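Local coordinates for protein particle-associated lyase (Acinetobacter bacteriophage AP22, PDB 4Y9V) that probably degrades the capsular polysaccharide of Acinetobacter baumannii as a trimeric tailspike lyase and binds a saccharide of that capsule, at residues A[150-158]-A[195-206]; A[241-252]-A[265-276]. All coordinates share one frame; numbering follows the deposited sequence.

Interaction 1: A[150-158]-A[195-206]; sequences DWLVIYCTD and YLTSENIVILKV
Asp150 OD2 receives Lys205 NZ at 2.8 Å in a salt bridge, the ammonium coming from well above the carboxylate plane; the same oxygen takes the backbone N of Gln147, and Lys205 NZ also donates to Gln145 O. The lysine reaches this end of the ladder because its chain is fully extended, with CG anti to the backbone N (chi1 179°), and on the way it lies against Leu152 CD2. From here strands 151-156 and 201-206 run antiparallel, with Val153-Leu204 and Tyr155-Val202 as hydrogen-bonded pairs. On one side of the sheet Val206 CG2 sits over the five-membered ring of Trp151, 3.7 Å from its centroid and only 3° off the normal, a CH-pi contact, while Val206 CG1 covers the six-membered part at CE3. The same CG2 also meets Val153 CG2 at 3.6 Å. On the other side Ile154 CG2 does two jobs: it stands over the centre of the Tyr195 ring and touches Ile201 CG2 at 3.7 Å. The tyrosine hydroxyl is held by Glu173. Beyond the last pair, Asn200 ND2 donates to the syn lone pair of Asp158 OD1 at 2.9 Å, with that oxygen lying in the amide plane of Asn200. The whole is an antiparallel sheet in which 151-156 is the middle strand, between 172-181 and 201-206, within the Ig-like domain of the tailspike.

Interaction 2: A[241-252]-A[265-276]; sequences YFENKGGKFAGL and NSAKNNAPANTL. With 49T (2-acetamido-2-deoxy-alpha-D-fucopyranose), chain B; 49S (2-acetamido-2-deoxy-beta-D-mannopyranuronic acid), chain C.
Asn244 and Lys268 interlock through both ends of the asparagine amide: OD1 accepts from Lys268 N at 2.9 Å, and ND2 gives a straight bond to Lys268 O at 3.0 Å, with that oxygen lying in the amide plane. The amide is therefore fixed against flipping. Its CG sits between the backbone N and the carbonyl carbon (chi1 73°), which turns the group along the neighbouring backbone. Lys268 replies by bending at chi3 and chi4, so that its ammonium folds back onto Asn244 O at 2.8 Å and also onto its own segment's Ser266 O. Upstream, Ser266 N bonds to Phe242 O, and Ser266 OG meets Tyr241 OH at 2.7 Å near the plane of the ring; Tyr241 OH donates to Glu243 OE1. Ala267 CB touches both the edge of the Phe242 ring, near CD2, and Leu252 CB, while Leu252 CD1 lies over a face of that ring.

At the other end, Asn274 crosses Phe249 at about a right angle, ring and amide planes 59° apart, with OD1 at the ring edge near CD1. Asn274 ND2 donates to Lys248 O at 2.9 Å from above the carbonyl plane, and OD1 accepts from Leu276 N in an Asx turn. The Phe249 ring is sandwiched: Lys248 CG covers one face, and on the opposite face the acetamido methyl C8 of the N-acetylfucosamine lies 3.6 Å above the plane, over the centre. Leu276 CD1 touches the same methyl at 3.6 Å. Loops of neighbouring coils stacked and tied by asparagine amides, next to the glycan pocket to which Phe249, Thr275 and Leu276 belong, fit the right-handed parallel beta-helix of pectin lyase-like proteins.

How the interactions relate
From the N terminus, interaction 1 comes first: 150-158 meets 195-206 and closes a loop of 36 residues, which includes strands 172-181 and 184-187. Interaction 2 then opens at 241 and closes a shorter loop of 12 residues, so the two are in series and neither nests nor crosses. Interactions 1 and 2 do not touch: the nearest atoms of the two are about 15 Å apart and their centres about 32 Å apart. Strand 113-125 connects them: it pairs antiparallel with 201-207 and parallel with 229-232, which in turn pairs with 250-255. Interaction 1 thus joins two strands of the Ig-like part, and interaction 2 joins consecutive turns of the pectin lyase-like part beside the glycan.

Interaction 1: A[150-158]-A[195-206]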
loop_
_atom_site.group_PDB
_atom_site.type_symbol
_atom_site.label_atom_id
_atom_site.label_comp_id
_atom_site.label_asym_id
_atom_site.label_seq_id
_atom_site.Cartn_x
_atom_site.Cartn_y
_atom_site.Cartn_z
ATOM N N ASP A 150 16.126 -23.937 15.379
ATOM C CA ASP A 150 15.737 -24.978 14.429
ATOM C C ASP A 150 14.465 -24.559 13.678
ATOM O O ASP A 150 13.531 -23.973 14.233
ATOM C CB ASP A 150 15.493 -26.286 15.140
ATOM C CG ASP A 150 16.743 -27.048 15.598
ATOM O OD1 ASP A 150 17.851 -26.638 15.201
ATOM O OD2 ASP A 150 16.561 -28.026 16.318
ATOM N N TRP A 151 14.429 -24.967 12.405
ATOM C CA TRP A 151 13.267 -24.935 11.554
ATOM C C TRP A 151 12.525 -26.263 11.718
ATOM O O TRP A 151 13.050 -27.311 11.351
ATOM C CB TRP A 151 13.708 -24.702 10.100
ATOM C CG TRP A 151 12.645 -24.762 9.055
ATOM C CD1 TRP A 151 11.297 -24.938 9.177
ATOM C CD2 TRP A 151 12.909 -24.640 7.649
ATOM N NE1 TRP A 151 10.708 -24.958 7.941
ATOM C CE2 TRP A 151 11.662 -24.767 6.982
ATOM C CE3 TRP A 151 14.048 -24.428 6.885
ATOM C CZ2 TRP A 151 11.566 -24.712 5.585
ATOM C CZ3 TRP A 151 13.954 -24.350 5.509
ATOM C CH2 TRP A 151 12.717 -24.484 4.871
ATOM N N LEU A 152 11.339 -26.180 12.330
ATOM C CA LEU A 152 10.484 -27.331 12.493
ATOM C C LEU A 152 9.244 -27.176 11.593
ATOM O O LEU A 152 8.821 -26.069 11.250
ATOM C CB LEU A 152 10.009 -27.530 13.940
ATOM C CG LEU A 152 11.134 -27.598 14.986
ATOM C CD1 LEU A 152 10.490 -27.808 16.369
ATOM C CD2 LEU A 152 12.147 -28.679 14.689
ATOM N N VAL A 153 8.676 -28.322 11.247
ATOM C CA VAL A 153 7.410 -28.379 10.519
ATOM C C VAL A 153 6.410 -29.102 11.411
ATOM O O VAL A 153 6.647 -30.223 11.858
ATOM C CB VAL A 153 7.533 -29.146 9.192
ATOM C CG1 VAL A 153 6.249 -28.974 8.384
ATOM C CG2 VAL A 153 8.761 -28.711 8.389
ATOM N N ILE A 154 5.264 -28.449 11.655
ATOM C CA ILE A 154 4.102 -29.094 12.222
ATOM C C ILE A 154 3.283 -29.561 11.025
ATOM O O ILE A 154 2.990 -28.764 10.142
ATOM C CB ILE A 154 3.285 -28.087 13.068
ATOM C CG1 ILE A 154 4.096 -27.520 14.210
ATOM C CG2 ILE A 154 1.961 -28.716 13.543
ATOM C CD1 ILE A 154 3.506 -26.275 14.866
ATOM N N TYR A 155 2.910 -30.844 10.959
ATOM C CA TYR A 155 2.210 -31.343 9.777
ATOM C C TYR A 155 1.215 -32.412 10.157
ATOM O O TYR A 155 1.549 -33.360 10.870
ATOM C CB TYR A 155 3.218 -31.896 8.733
ATOM C CG TYR A 155 2.591 -32.263 7.407
ATOM C CD1 TYR A 155 2.232 -31.295 6.483
ATOM C CD2 TYR A 155 2.326 -33.584 7.091
ATOM C CE1 TYR A 155 1.647 -31.611 5.277
ATOM C CE2 TYR A 155 1.749 -33.919 5.868
ATOM C CZ TYR A 155 1.411 -32.945 4.959
ATOM O OH TYR A 155 0.843 -33.337 3.771
ATOM N N CYS A 156 -0.010 -32.250 9.668
ATOM C CA CYS A 156 -1.055 -33.272 9.842
ATOM C C CYS A 156 -1.096 -34.165 8.617
ATOM O O CYS A 156 -1.311 -33.713 7.513
ATOM C CB CYS A 156 -2.391 -32.577 10.027
ATOM S SG CYS A 156 -3.767 -33.746 10.249
ATOM N N THR A 157 -0.915 -35.486 8.861
ATOM C CA THR A 157 -0.859 -36.420 7.742
ATOM C C THR A 157 -2.216 -36.811 7.194
ATOM O O THR A 157 -2.286 -37.475 6.157
ATOM C CB THR A 157 -0.038 -37.663 8.152
ATOM O OG1 THR A 157 -0.612 -38.261 9.298
ATOM C CG2 THR A 157 1.400 -37.323 8.488
ATOM N N ASP A 158 -3.296 -36.404 7.857
ATOM C CA ASP A 158 -4.669 -36.739 7.465
ATOM C C ASP A 158 -5.121 -35.909 6.273
ATOM O O ASP A 158 -5.047 -34.663 6.247
ATOM C CB ASP A 158 -5.584 -36.566 8.662
ATOM C CG ASP A 158 -5.200 -37.332 9.919
ATOM O OD1 ASP A 158 -4.843 -38.513 9.769
ATOM O OD2 ASP A 158 -5.152 -36.792 11.069
ATOM N N TYR A 195 -4.199 -27.471 16.172
ATOM C CA TYR A 195 -3.649 -28.821 16.036
ATOM C C TYR A 195 -3.846 -29.533 17.366
ATOM O O TYR A 195 -3.490 -28.981 18.408
ATOM C CB TYR A 195 -2.157 -28.832 15.679
ATOM C CG TYR A 195 -1.778 -27.991 14.491
ATOM C CD1 TYR A 195 -1.819 -28.458 13.188
ATOM C CD2 TYR A 195 -1.388 -26.661 14.668
ATOM C CE1 TYR A 195 -1.467 -27.636 12.130
ATOM C CE2 TYR A 195 -1.036 -25.848 13.622
ATOM C CZ TYR A 195 -1.068 -26.343 12.325
ATOM O OH TYR A 195 -0.739 -25.570 11.241
ATOM N N LEU A 196 -4.402 -30.731 17.336
ATOM C CA LEU A 196 -4.702 -31.474 18.570
ATOM C C LEU A 196 -3.768 -32.651 18.755
ATOM O O LEU A 196 -3.420 -33.344 17.789
ATOM C CB LEU A 196 -6.133 -32.003 18.546
ATOM C CG LEU A 196 -7.209 -30.932 18.314
ATOM C CD1 LEU A 196 -8.583 -31.611 18.186
ATOM C CD2 LEU A 196 -7.190 -29.816 19.360
ATOM N N THR A 197 -3.455 -32.959 20.004
ATOM C CA THR A 197 -2.664 -34.124 20.343
ATOM C C THR A 197 -3.234 -35.371 19.691
ATOM O O THR A 197 -2.486 -36.221 19.201
ATOM C CB THR A 197 -2.625 -34.351 21.855
ATOM O OG1 THR A 197 -3.957 -34.453 22.396
ATOM C CG2 THR A 197 -1.929 -33.153 22.469
ATOM N N SER A 198 -4.582 -35.450 19.773
ATOM C CA SER A 198 -5.336 -36.572 19.305
ATOM C C SER A 198 -5.290 -36.785 17.805
ATOM O O SER A 198 -5.675 -37.864 17.315
ATOM C CB SER A 198 -6.824 -36.411 19.740
ATOM O OG SER A 198 -7.434 -35.294 19.113
ATOM N N GLU A 199 -4.910 -35.799 17.034
ATOM C CA GLU A 199 -4.817 -35.828 15.600
ATOM C C GLU A 199 -3.452 -36.443 15.190
ATOM O O GLU A 199 -2.542 -36.573 16.006
ATOM C CB GLU A 199 -4.985 -34.418 14.976
ATOM C CG GLU A 199 -6.442 -33.906 15.135
ATOM C CD GLU A 199 -6.600 -32.438 14.855
ATOM O OE1 GLU A 199 -5.622 -31.690 14.853
ATOM O OE2 GLU A 199 -7.770 -32.028 14.647
ATOM N N ASN A 200 -3.295 -36.789 13.908
ATOM C CA ASN A 200 -2.058 -37.307 13.375
ATOM C C ASN A 200 -1.102 -36.155 13.018
ATOM O O ASN A 200 -0.988 -35.770 11.872
ATOM C CB ASN A 200 -2.268 -38.189 12.168
ATOM C CG ASN A 200 -2.770 -39.539 12.575
ATOM O OD1 ASN A 200 -2.152 -40.167 13.461
ATOM N ND2 ASN A 200 -3.808 -40.027 11.959
ATOM N N ILE A 201 -0.527 -35.565 14.073
ATOM C CA ILE A 201 0.356 -34.401 13.945
ATOM C C ILE A 201 1.783 -34.795 14.192
ATOM O O ILE A 201 2.176 -35.191 15.300
ATOM C CB ILE A 201 -0.031 -33.267 14.910
ATOM C CG1 ILE A 201 -1.501 -32.932 14.931
ATOM C CG2 ILE A 201 0.835 -32.035 14.599
ATOM C CD1 ILE A 201 -2.076 -32.512 13.585
ATOM N N VAL A 202 2.609 -34.739 13.157
ATOM C CA VAL A 202 4.011 -35.064 13.219
ATOM C C VAL A 202 4.803 -33.755 13.282
ATOM O O VAL A 202 4.361 -32.702 12.818
ATOM C CB VAL A 202 4.481 -35.958 12.067
ATOM C CG1 VAL A 202 3.621 -37.230 12.042
ATOM C CG2 VAL A 202 4.440 -35.257 10.729
ATOM N N ILE A 203 6.015 -33.862 13.856
ATOM C CA ILE A 203 6.953 -32.759 13.963
ATOM C C ILE A 203 8.222 -33.152 13.177
ATOM O O ILE A 203 8.871 -34.146 13.517
ATOM C CB ILE A 203 7.306 -32.435 15.412
ATOM C CG1 ILE A 203 6.075 -32.183 16.294
ATOM C CG2 ILE A 203 8.288 -31.275 15.486
ATOM C CD1 ILE A 203 5.214 -30.998 15.875
ATOM N N LEU A 204 8.518 -32.391 12.147
ATOM C CA LEU A 204 9.686 -32.579 11.318
ATOM C C LEU A 204 10.745 -31.541 11.684
ATOM O O LEU A 204 10.408 -30.431 12.078
ATOM C CB LEU A 204 9.383 -32.446 9.832
ATOM C CG LEU A 204 8.087 -33.101 9.343
ATOM C CD1 LEU A 204 7.864 -32.829 7.863
ATOM C CD2 LEU A 204 8.079 -34.609 9.635
ATOM N N LYS A 205 12.012 -31.891 11.487
ATOM C CA LYS A 205 13.109 -30.953 11.574
ATOM C C LYS A 205 13.756 -30.823 10.217
ATOM O O LYS A 205 14.053 -31.879 9.600
ATOM C CB LYS A 205 14.125 -31.427 12.638
ATOM C CG LYS A 205 15.311 -30.516 12.791
ATOM C CD LYS A 205 16.140 -30.828 13.995
ATOM C CE LYS A 205 17.473 -30.089 13.986
ATOM N NZ LYS A 205 18.151 -30.154 15.303
ATOM N N VAL A 206 14.017 -29.606 9.778
ATOM C CA VAL A 206 14.581 -29.335 8.455
ATOM C C VAL A 206 16.049 -28.999 8.551
ATOM O O VAL A 206 16.474 -28.240 9.398
ATOM C CB VAL A 206 13.807 -28.174 7.778
ATOM C CG1 VAL A 206 14.328 -27.933 6.369
ATOM C CG2 VAL A 206 12.310 -28.442 7.758
HETATM O O HOH W 1 20.122 -28.386 15.330
HETATM O O HOH W 2 16.751 -26.090 11.169
HETATM O O HOH W 3 16.552 -26.858 11.691
#

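Interaction 2: A[241-252]-A[265-276]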
loop_
_atom_site.group_PDB
_atom_site.type_symbol
_atom_site.label_atom_id
_atom_site.label_comp_id
_atom_site.label_asym_id
_atom_site.label_seq_id
_atom_site.Cartn_x
_atom_site.Cartn_y
_atom_site.Cartn_z
ATOM N N TYR A 241 19.328 -14.044 -10.789
ATOM C CA TYR A 241 18.533 -14.009 -11.996
ATOM C C TYR A 241 18.313 -15.419 -12.547
ATOM O O TYR A 241 19.284 -16.160 -12.723
ATOM C CB TYR A 241 19.216 -13.157 -13.061
ATOM C CG TYR A 241 18.431 -13.162 -14.358
ATOM C CD1 TYR A 241 17.269 -12.418 -14.472
ATOM C CD2 TYR A 241 18.786 -13.935 -15.444
ATOM C CE1 TYR A 241 16.517 -12.442 -15.652
ATOM C CE2 TYR A 241 18.071 -13.977 -16.613
ATOM C CZ TYR A 241 16.910 -13.214 -16.720
ATOM O OH TYR A 241 16.157 -13.210 -17.873
ATOM N N PHE A 242 17.077 -15.768 -12.837
ATOM C CA PHE A 242 16.693 -17.040 -13.420
ATOM C C PHE A 242 15.863 -16.838 -14.659
ATOM O O PHE A 242 14.962 -16.000 -14.679
ATOM C CB PHE A 242 15.841 -17.833 -12.385
ATOM C CG PHE A 242 15.363 -19.163 -12.952
ATOM C CD1 PHE A 242 16.230 -20.232 -12.971
ATOM C CD2 PHE A 242 14.109 -19.291 -13.512
ATOM C CE1 PHE A 242 15.834 -21.431 -13.539
ATOM C CE2 PHE A 242 13.714 -20.486 -14.098
ATOM C CZ PHE A 242 14.588 -21.553 -14.093
ATOM N N GLU A 243 16.136 -17.647 -15.683
ATOM C CA GLU A 243 15.379 -17.633 -16.900
ATOM C C GLU A 243 15.281 -19.055 -17.450
ATOM O O GLU A 243 16.303 -19.744 -17.542
ATOM C CB GLU A 243 16.124 -16.756 -17.957
ATOM C CG GLU A 243 15.528 -16.818 -19.362
ATOM C CD GLU A 243 16.105 -15.780 -20.330
ATOM O OE1 GLU A 243 16.786 -14.833 -19.862
ATOM O OE2 GLU A 243 15.869 -15.960 -21.527
ATOM N N ASN A 244 14.086 -19.472 -17.870
ATOM C CA ASN A 244 13.930 -20.743 -18.574
ATOM C C ASN A 244 13.195 -20.533 -19.865
ATOM O O ASN A 244 12.350 -19.645 -19.994
ATOM C CB ASN A 244 13.192 -21.802 -17.721
ATOM C CG ASN A 244 11.717 -21.493 -17.598
ATOM O OD1 ASN A 244 11.341 -20.535 -16.897
ATOM N ND2 ASN A 244 10.868 -22.205 -18.316
ATOM N N LYS A 245 13.448 -21.437 -20.804
ATOM C CA LYS A 245 12.629 -21.714 -21.977
ATOM C C LYS A 245 12.180 -23.157 -21.878
ATOM O O LYS A 245 13.033 -24.020 -21.666
ATOM C CB LYS A 245 13.465 -21.496 -23.257
ATOM C CG LYS A 245 12.802 -22.013 -24.523
ATOM C CD LYS A 245 13.557 -21.682 -25.749
ATOM C CE LYS A 245 12.768 -22.062 -27.023
ATOM N NZ LYS A 245 13.637 -21.644 -28.167
ATOM N N GLY A 246 10.916 -23.445 -22.036
ATOM C CA GLY A 246 10.451 -24.803 -22.062
ATOM C C GLY A 246 10.154 -25.364 -20.688
ATOM O O GLY A 246 10.084 -24.660 -19.672
ATOM N N GLY A 247 9.950 -26.688 -20.680
ATOM C CA GLY A 247 9.467 -27.410 -19.527
ATOM C C GLY A 247 7.970 -27.671 -19.623
ATOM O O GLY A 247 7.211 -26.778 -19.971
ATOM N N LYS A 248 7.555 -28.892 -19.323
ATOM C CA LYS A 248 6.144 -29.241 -19.482
ATOM C C LYS A 248 5.234 -28.556 -18.454
ATOM O O LYS A 248 4.154 -28.114 -18.814
ATOM C CB LYS A 248 5.999 -30.771 -19.398
ATOM C CG LYS A 248 4.564 -31.239 -19.585
ATOM C CD LYS A 248 4.517 -32.768 -19.780
ATOM C CE LYS A 248 3.087 -33.252 -19.982
ATOM N NZ LYS A 248 3.123 -34.713 -20.279
ATOM N N PHE A 249 5.667 -28.531 -17.185
ATOM C CA PHE A 249 4.745 -28.207 -16.098
ATOM C C PHE A 249 4.934 -26.827 -15.493
ATOM O O PHE A 249 3.926 -26.154 -15.209
ATOM C CB PHE A 249 4.838 -29.241 -14.998
ATOM C CG PHE A 249 4.347 -30.626 -15.430
ATOM C CD1 PHE A 249 3.016 -30.817 -15.757
ATOM C CD2 PHE A 249 5.216 -31.706 -15.495
ATOM C CE1 PHE A 249 2.553 -32.065 -16.151
ATOM C CE2 PHE A 249 4.754 -32.948 -15.893
ATOM C CZ PHE A 249 3.420 -33.140 -16.215
ATOM N N ALA A 250 6.170 -26.405 -15.250
ATOM C CA ALA A 250 6.436 -25.117 -14.616
ATOM C C ALA A 250 7.878 -24.721 -14.929
ATOM O O ALA A 250 8.719 -25.580 -15.162
ATOM C CB ALA A 250 6.199 -25.165 -13.123
ATOM N N GLY A 251 8.142 -23.420 -14.852
ATOM C CA GLY A 251 9.483 -22.921 -15.133
ATOM C C GLY A 251 10.412 -22.919 -13.933
ATOM O O GLY A 251 11.580 -23.382 -14.013
ATOM N N LEU A 252 9.914 -22.425 -12.805
ATOM C CA LEU A 252 10.645 -22.318 -11.558
ATOM C C LEU A 252 9.713 -22.739 -10.450
ATOM O O LEU A 252 8.564 -22.258 -10.415
ATOM C CB LEU A 252 11.082 -20.872 -11.340
ATOM C CG LEU A 252 11.791 -20.559 -10.012
ATOM C CD1 LEU A 252 13.116 -21.277 -9.897
ATOM C CD2 LEU A 252 11.998 -19.040 -9.858
ATOM N N ASN A 265 13.140 -12.038 -12.817
ATOM C CA ASN A 265 13.394 -13.290 -13.526
ATOM C C ASN A 265 12.609 -13.306 -14.826
ATOM O O ASN A 265 11.775 -12.439 -15.104
ATOM C CB ASN A 265 13.000 -14.490 -12.627
ATOM C CG ASN A 265 11.514 -14.450 -12.331
ATOM O OD1 ASN A 265 10.688 -14.880 -13.146
ATOM N ND2 ASN A 265 11.166 -13.890 -11.184
ATOM N N SER A 266 12.893 -14.326 -15.629
ATOM C CA SER A 266 12.183 -14.685 -16.842
ATOM C C SER A 266 11.704 -16.155 -16.737
ATOM O O SER A 266 11.914 -16.955 -17.651
ATOM C CB SER A 266 13.049 -14.424 -18.113
ATOM O OG SER A 266 13.497 -13.071 -18.162
ATOM N N ALA A 267 11.043 -16.518 -15.628
ATOM C CA ALA A 267 10.445 -17.831 -15.497
ATOM C C ALA A 267 9.131 -17.859 -16.272
ATOM O O ALA A 267 8.334 -16.906 -16.200
ATOM C CB ALA A 267 10.190 -18.162 -14.032
ATOM N N LYS A 268 8.887 -18.942 -16.994
ATOM C CA LYS A 268 7.754 -19.010 -17.916
ATOM C C LYS A 268 7.339 -20.460 -18.135
ATOM O O LYS A 268 8.070 -21.406 -17.823
ATOM C CB LYS A 268 8.060 -18.344 -19.230
ATOM C CG LYS A 268 9.204 -18.992 -19.968
ATOM C CD LYS A 268 9.556 -18.280 -21.259
ATOM C CE LYS A 268 10.219 -17.013 -21.158
ATOM N NZ LYS A 268 11.590 -17.010 -20.615
ATOM N N ASN A 269 6.157 -20.632 -18.721
ATOM C CA ASN A 269 5.733 -21.889 -19.293
ATOM C C ASN A 269 4.980 -21.583 -20.589
ATOM O O ASN A 269 4.179 -20.672 -20.620
ATOM C CB ASN A 269 4.804 -22.675 -18.342
ATOM C CG ASN A 269 4.381 -23.987 -18.943
ATOM O OD1 ASN A 269 3.354 -24.072 -19.635
ATOM N ND2 ASN A 269 5.143 -25.046 -18.678
ATOM N N ASN A 270 5.255 -22.387 -21.632
ATOM C CA ASN A 270 4.614 -22.184 -22.913
ATOM C C ASN A 270 4.151 -23.489 -23.528
ATOM O O ASN A 270 3.937 -23.559 -24.743
ATOM C CB ASN A 270 5.553 -21.443 -23.891
ATOM C CG ASN A 270 5.970 -20.090 -23.373
ATOM O OD1 ASN A 270 5.253 -19.095 -23.682
ATOM N ND2 ASN A 270 6.978 -20.019 -22.639
ATOM N N ALA A 271 3.964 -24.514 -22.705
ATOM C CA ALA A 271 3.634 -25.841 -23.181
ATOM C C ALA A 271 2.135 -25.938 -23.443
ATOM O O ALA A 271 1.347 -25.153 -22.954
ATOM C CB ALA A 271 4.068 -26.862 -22.138
ATOM N N PRO A 272 1.723 -26.988 -24.186
ATOM C CA PRO A 272 0.302 -27.283 -24.305
ATOM C C PRO A 272 -0.313 -27.420 -22.943
ATOM O O PRO A 272 0.304 -27.914 -21.981
ATOM C CB PRO A 272 0.284 -28.595 -25.093
ATOM C CG PRO A 272 1.555 -28.549 -25.922
ATOM C CD PRO A 272 2.556 -27.911 -24.980
ATOM N N ALA A 273 -1.577 -27.032 -22.824
ATOM C CA ALA A 273 -2.249 -27.073 -21.529
ATOM C C ALA A 273 -2.279 -28.451 -20.921
ATOM O O ALA A 273 -2.591 -29.464 -21.573
ATOM C CB ALA A 273 -3.656 -26.486 -21.730
ATOM N N ASN A 274 -1.991 -28.494 -19.629
ATOM C CA ASN A 274 -2.029 -29.665 -18.807
ATOM C C ASN A 274 -2.598 -29.261 -17.432
ATOM O O ASN A 274 -3.274 -28.246 -17.308
ATOM C CB ASN A 274 -0.663 -30.388 -18.803
ATOM C CG ASN A 274 0.479 -29.539 -18.281
ATOM O OD1 ASN A 274 0.411 -28.974 -17.171
ATOM N ND2 ASN A 274 1.545 -29.441 -19.038
ATOM N N THR A 275 -2.335 -30.022 -16.367
ATOM C CA THR A 275 -2.858 -29.724 -15.061
ATOM C C THR A 275 -2.130 -28.583 -14.352
ATOM O O THR A 275 -2.641 -28.065 -13.333
ATOM C CB THR A 275 -2.872 -31.005 -14.166
ATOM O OG1 THR A 275 -1.546 -31.614 -14.166
ATOM C CG2 THR A 275 -3.896 -32.003 -14.640
ATOM N N LEU A 276 -0.956 -28.196 -14.822
ATOM C CA LEU A 276 -0.187 -27.125 -14.212
ATOM C C LEU A 276 -0.067 -25.984 -15.239
ATOM O O LEU A 276 -0.992 -25.219 -15.431
ATOM C CB LEU A 276 1.139 -27.599 -13.613
ATOM C CG LEU A 276 1.057 -28.387 -12.269
ATOM C CD1 LEU A 276 0.512 -29.785 -12.449
ATOM C CD2 LEU A 276 2.427 -28.407 -11.593
HETATM C C1 49T B . 0.973 -31.982 -8.169
HETATM C C2 49T B . 1.648 -33.160 -8.878
HETATM N N2 49T B . 1.818 -32.858 -10.307
HETATM C C7 49T B . 3.012 -32.604 -10.821
HETATM O O7 49T B . 4.042 -32.503 -10.182
HETATM C C8 49T B . 3.017 -32.407 -12.340
HETATM O O5 49T B . 0.599 -32.306 -6.877
HETATM C C5 49T B . -0.256 -33.451 -6.744
HETATM C C6 49T B . -0.657 -33.569 -5.286
HETATM C C4 49T B . 0.471 -34.675 -7.293
HETATM O O4 49T B . 1.644 -34.892 -6.515
HETATM C C3 49T B . 0.824 -34.420 -8.733
HETATM O O3 49T B . 1.631 -35.524 -9.226
HETATM C C8 49S C . -2.288 -26.936 -5.071
HETATM C C7 49S C . -1.602 -26.937 -6.421
HETATM O O7 49S C . -0.789 -26.040 -6.730
HETATM N N2 49S C . -1.920 -27.945 -7.248
HETATM C C2 49S C . -1.409 -28.061 -8.599
HETATM C C3 49S C . -0.349 -29.158 -8.730
HETATM O O3 49S C . 0.758 -28.905 -7.865
HETATM C C1 49S C . -2.551 -28.375 -9.546
HETATM O O1 49S C . -3.590 -27.444 -9.451
HETATM O O5 49S C . -3.130 -29.630 -9.187
HETATM C C5 49S C . -2.203 -30.706 -9.420
HETATM C C6 49S C . -2.917 -32.012 -9.140
HETATM O O6A 49S C . -3.639 -32.094 -8.115
HETATM O O6B 49S C . -2.717 -32.948 -9.953
HETATM C C4 49S C . -0.966 -30.540 -8.536
HETATM O O4 49S C . -0.116 -31.601 -8.987
HETATM O O HOH W 4 14.156 -17.953 -22.230
HETATM O O HOH W 5 14.829 -12.425 -21.073
HETATM O O HOH W 6 7.803 -24.257 -17.946
HETATM O O HOH W 7 9.167 -21.445 -23.180
HETATM O O HOH W 8 8.612 -21.975 -21.561
HETATM O O HOH W 9 7.148 -24.518 -21.621
#